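Local coordinates for carbonic anhydrase (Coccomyxa sp. PA, PDB 3UCJ), which probably catalyses the reversible hydration of carbon dioxide to hydrogencarbonate and a proton, as a zinc-dependent carbonic anhydrase of the beta class, at residues Q172-W175 against P180-V183; K200-M205 against G209-A214. One frame throughout, in Å; residues are numbered along the deposited sequence.

Contacts 1 and 2 sit side by side, centres about 12 Å apart, where strands 182-189 and 194-202 run antiparallel at one edge of the mixed sheet. Contact 1 joins helix 169-176 to the start of the inner of these strands and is largely buried; contact 2 joins the end of an outermost strand, 194-202, to helix 205-211 and is only partly buried. Contact 1 combines an indole-to-carbonyl hydrogen bond with sparse apolar packing, whereas contact 2 packs aliphatic side chains on each other and on strand carbonyls, plus one backbone bond of a helix. They meet directly: Val183 N lies 2.9 Å from Ile202 O, probably hydrogen-bonded, and the Trp175 side chain also touches Ile202 and Met205.

Contact 1. Residues Q172-W175 against P180-V183; sequences QAAW and PLSV
The indole of Trp175 reaches across to the backbone of Leu181, its NE1 donating to Leu181 O at 3.0 Å. The bond is nearly straight, 165° at the hydrogen, and the oxygen lies close to the ring plane, so the indole meets the carbonyl edge-on; the N-H itself arrives tilted 24° from the carbonyl plane. This is the tight part of the contact, closed by Leu181 CB at 3.7 Å from Trp175 NE1 and by Ala174 CB, which meets Leu181 CD2 at 4.0 Å; Ala174 and Leu181 both also touch Val90 of helix 80-92. In Trp175, CG lies anti to the carbonyl carbon and beside the backbone N (chi1 -71°), which sets the pyrrole edge of the ring against Leu181. Strand 182-189 lies between 97-103 and 194-202 in the mixed sheet of the beta-carbonic anhydrase fold, and helix 169-176 packs beside its beginning. A leucine in place of Trp175 would probably leave Leu181 O without this N-H donor and open a gap beside Val183. There the fit is looser: Trp175 CZ2 comes obliquely within 4.4 Å of Val183 CG2. On the solvent side the chain is exposed at Pro180, whose side chain makes no contact with residues 172-175.

Contact 2. Residues K200-M205 against G209-A214; sequences KPITGM and GALLRA
Leu211 CD1 pushes into the backbone of the outer strand, 3.4 Å from Lys200 O and 3.3 Å from Pro201 O, so a single methyl lies against two successive carbonyl oxygens. The leucine is extended: CG stands anti to its carbonyl carbon (chi1 -55°), and an extended second torsion carries CD1 outward to the strand. The same methyl touches Lys200 CB and comes within 3.9 Å of Ile202 CG1, where the isoleucine and leucine side chains slide past each other in opposite directions. Lys200 bends at chi2, chi3 and chi4, and beyond CB its chain turns away from the helix, leaving just the root of the side chain in the contact.

Ile202 reaches further in. Its CG1 branch lies anti to the carbonyl carbon (chi1 -67°), and an extended chi2 (160°) carries CD1 on to Leu212, 3.8 Å from both its CG and CD2. These two side chains cross at about a right angle, the isoleucine methyl resting on the CG-CD2 side of the leucine. Val162 of helix 146-167 touches both, which places the pair on the inner side of the contact, while Lys200 lies at the surface.

Between the strand and helix 205-211 the chain turns through Thr203 and Gly204, the latter being the helix N-cap residue. Thr203 OG1 hydrogen-bonds Asp207 OD1 in the first turn. Gly209 N then donates to Met205 O at 3.0 Å, the i+4 to i backbone bond of an alpha-helix, while the Met205 side chain packs on Gln172 and Trp175. Across this contact the side chains offer only carbon to one another, so the helix end and the residue after it are probably held to the strand by apolar contact rather than charge, with burial from water confined to the Ile202-Leu212 pair.

Contact 1. Residues Q172-W175 against P180-V183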
loop_
_atom_site.group_PDB
_atom_site.type_symbol
_atom_site.label_atom_id
_atom_site.label_comp_id
_atom_site.label_asym_id
_atom_site.label_seq_id
_atom_site.Cartn_x
_atom_site.Cartn_y
_atom_site.Cartn_z
ATOM N N GLN A 172 -17.231 -9.938 6.215
ATOM C CA GLN A 172 -18.374 -10.250 5.401
ATOM C C GLN A 172 -18.321 -11.763 5.073
ATOM O O GLN A 172 -19.360 -12.452 5.167
ATOM C CB GLN A 172 -18.444 -9.467 4.129
ATOM C CG GLN A 172 -19.046 -8.041 4.326
ATOM C CD GLN A 172 -20.537 -8.137 4.731
ATOM O OE1 GLN A 172 -21.311 -8.909 4.110
ATOM N NE2 GLN A 172 -20.930 -7.385 5.758
ATOM N N ALA A 173 -17.132 -12.276 4.749
ATOM C CA ALA A 173 -16.999 -13.701 4.462
ATOM C C ALA A 173 -17.307 -14.533 5.732
ATOM O O ALA A 173 -17.968 -15.581 5.593
ATOM C CB ALA A 173 -15.604 -14.025 3.832
ATOM N N ALA A 174 -16.905 -14.082 6.918
ATOM C CA ALA A 174 -17.045 -14.788 8.153
ATOM C C ALA A 174 -18.533 -14.846 8.523
ATOM O O ALA A 174 -19.074 -15.941 8.875
ATOM C CB ALA A 174 -16.309 -14.140 9.241
ATOM N N TRP A 175 -19.201 -13.706 8.433
ATOM C CA TRP A 175 -20.663 -13.695 8.593
ATOM C C TRP A 175 -21.357 -14.631 7.576
ATOM O O TRP A 175 -22.278 -15.355 7.953
ATOM C CB TRP A 175 -21.233 -12.277 8.541
ATOM C CG TRP A 175 -20.903 -11.415 9.759
ATOM C CD1 TRP A 175 -20.439 -11.833 10.959
ATOM C CD2 TRP A 175 -21.111 -9.985 9.875
ATOM N NE1 TRP A 175 -20.330 -10.769 11.815
ATOM C CE2 TRP A 175 -20.748 -9.625 11.171
ATOM C CE3 TRP A 175 -21.620 -8.999 8.991
ATOM C CZ2 TRP A 175 -20.797 -8.300 11.624
ATOM C CZ3 TRP A 175 -21.726 -7.699 9.461
ATOM C CH2 TRP A 175 -21.329 -7.364 10.752
ATOM N N PRO A 180 -19.547 -16.700 14.343
ATOM C CA PRO A 180 -19.961 -15.678 15.262
ATOM C C PRO A 180 -18.830 -14.644 15.390
ATOM O O PRO A 180 -17.672 -14.970 15.734
ATOM C CB PRO A 180 -20.112 -16.379 16.609
ATOM C CG PRO A 180 -19.963 -17.869 16.347
ATOM C CD PRO A 180 -19.267 -18.005 15.021
ATOM N N LEU A 181 -19.207 -13.402 15.184
ATOM C CA LEU A 181 -18.182 -12.316 15.175
ATOM C C LEU A 181 -18.944 -11.057 15.486
ATOM O O LEU A 181 -19.824 -10.711 14.765
ATOM C CB LEU A 181 -17.546 -12.301 13.766
ATOM C CG LEU A 181 -16.287 -11.351 13.655
ATOM C CD1 LEU A 181 -15.230 -11.600 14.707
ATOM C CD2 LEU A 181 -15.816 -11.597 12.229
ATOM N N SER A 182 -18.577 -10.356 16.535
ATOM C CA SER A 182 -19.159 -9.071 16.817
ATOM C C SER A 182 -18.130 -7.887 16.639
ATOM O O SER A 182 -16.944 -8.091 16.814
ATOM C CB SER A 182 -19.666 -9.055 18.249
ATOM O OG SER A 182 -18.648 -9.136 19.219
ATOM N N VAL A 183 -18.653 -6.687 16.405
ATOM C CA VAL A 183 -17.811 -5.469 16.111
ATOM C C VAL A 183 -18.380 -4.375 17.007
ATOM O O VAL A 183 -19.624 -4.257 17.162
ATOM C CB VAL A 183 -17.919 -5.123 14.643
ATOM C CG1 VAL A 183 -16.973 -3.879 14.307
ATOM C CG2 VAL A 183 -17.537 -6.354 13.749
#

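Contact 2. Residues K200-M205 against G209-A214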
loop_
_atom_site.group_PDB
_atom_site.type_symbol
_atom_site.label_atom_id
_atom_site.label_comp_id
_atom_site.label_asym_id
_atom_site.label_seq_id
_atom_site.Cartn_x
_atom_site.Cartn_y
_atom_site.Cartn_z
ATOM N N LYS A 200 -23.498 0.085 19.925
ATOM C CA LYS A 200 -23.752 -1.145 20.659
ATOM C C LYS A 200 -23.221 -2.288 19.782
ATOM O O LYS A 200 -22.842 -2.041 18.609
ATOM C CB LYS A 200 -25.261 -1.299 20.971
ATOM C CG LYS A 200 -25.633 -0.715 22.335
ATOM C CD LYS A 200 -25.924 0.763 22.218
ATOM C CE LYS A 200 -27.436 1.075 21.829
ATOM N NZ LYS A 200 -28.210 1.750 22.979
ATOM N N PRO A 201 -23.157 -3.517 20.316
ATOM C CA PRO A 201 -22.558 -4.594 19.534
ATOM C C PRO A 201 -23.273 -4.838 18.214
ATOM O O PRO A 201 -24.532 -4.766 18.165
ATOM C CB PRO A 201 -22.707 -5.802 20.469
ATOM C CG PRO A 201 -22.632 -5.211 21.848
ATOM C CD PRO A 201 -23.413 -3.946 21.724
ATOM N N ILE A 202 -22.502 -5.145 17.139
ATOM C CA ILE A 202 -23.014 -5.469 15.828
ATOM C C ILE A 202 -22.574 -6.881 15.572
ATOM O O ILE A 202 -21.347 -7.151 15.532
ATOM C CB ILE A 202 -22.443 -4.529 14.697
ATOM C CG1 ILE A 202 -22.982 -3.096 14.917
ATOM C CG2 ILE A 202 -22.902 -5.034 13.301
ATOM C CD1 ILE A 202 -22.262 -1.957 14.284
ATOM N N THR A 203 -23.540 -7.821 15.495
ATOM C CA THR A 203 -23.189 -9.222 15.425
ATOM C C THR A 203 -23.509 -9.697 14.072
ATOM O O THR A 203 -23.311 -10.862 13.784
ATOM C CB THR A 203 -24.027 -10.131 16.449
ATOM O OG1 THR A 203 -25.395 -9.944 16.116
ATOM C CG2 THR A 203 -23.773 -9.755 17.871
ATOM N N GLY A 204 -24.024 -8.845 13.202
ATOM C CA GLY A 204 -24.314 -9.250 11.831
ATOM C C GLY A 204 -25.067 -8.168 11.099
ATOM O O GLY A 204 -25.209 -7.066 11.633
ATOM N N MET A 205 -25.528 -8.475 9.895
ATOM C CA MET A 205 -26.148 -7.502 9.021
ATOM C C MET A 205 -27.407 -6.911 9.672
ATOM O O MET A 205 -27.582 -5.696 9.679
ATOM C CB MET A 205 -26.513 -8.105 7.674
ATOM C CG MET A 205 -25.291 -8.577 6.840
ATOM S SD MET A 205 -24.327 -7.040 6.335
ATOM C CE MET A 205 -25.373 -6.455 5.094
ATOM N N GLY A 209 -27.754 -2.734 10.173
ATOM C CA GLY A 209 -28.891 -1.906 9.663
ATOM C C GLY A 209 -29.574 -1.085 10.748
ATOM O O GLY A 209 -29.976 0.078 10.522
ATOM N N ALA A 210 -29.640 -1.652 11.945
ATOM C CA ALA A 210 -30.190 -0.940 13.097
ATOM C C ALA A 210 -29.255 0.087 13.689
ATOM O O ALA A 210 -29.742 1.090 14.167
ATOM C CB ALA A 210 -30.605 -1.903 14.224
ATOM N N LEU A 211 -27.945 -0.195 13.756
ATOM C CA LEU A 211 -27.031 0.631 14.538
ATOM C C LEU A 211 -26.091 1.549 13.774
ATOM O O LEU A 211 -25.520 2.475 14.385
ATOM C CB LEU A 211 -26.182 -0.197 15.523
ATOM C CG LEU A 211 -26.956 -1.096 16.504
ATOM C CD1 LEU A 211 -25.927 -1.938 17.254
ATOM C CD2 LEU A 211 -27.779 -0.232 17.455
ATOM N N LEU A 212 -25.884 1.295 12.486
ATOM C CA LEU A 212 -25.009 2.173 11.660
ATOM C C LEU A 212 -25.812 3.176 10.832
ATOM O O LEU A 212 -26.789 2.819 10.218
ATOM C CB LEU A 212 -24.105 1.303 10.728
ATOM C CG LEU A 212 -23.124 0.365 11.448
ATOM C CD1 LEU A 212 -22.372 -0.484 10.405
ATOM C CD2 LEU A 212 -22.163 1.254 12.303
ATOM N N ARG A 213 -25.378 4.428 10.802
ATOM C CA ARG A 213 -26.009 5.480 9.991
ATOM C C ARG A 213 -25.937 5.124 8.522
ATOM O O ARG A 213 -26.949 5.079 7.824
ATOM C CB ARG A 213 -25.243 6.795 10.170
ATOM C CG ARG A 213 -25.681 7.748 11.314
ATOM C CD ARG A 213 -25.461 9.246 10.873
ATOM N NE ARG A 213 -26.234 9.587 9.640
ATOM C CZ ARG A 213 -27.028 10.665 9.478
ATOM N NH1 ARG A 213 -27.180 11.555 10.450
ATOM N NH2 ARG A 213 -27.684 10.864 8.336
ATOM N N ALA A 214 -24.709 4.873 8.032
ATOM C CA ALA A 214 -24.528 4.414 6.663
ATOM C C ALA A 214 -25.184 3.032 6.430
ATOM O O ALA A 214 -25.264 2.231 7.341
ATOM C CB ALA A 214 -23.031 4.380 6.300
#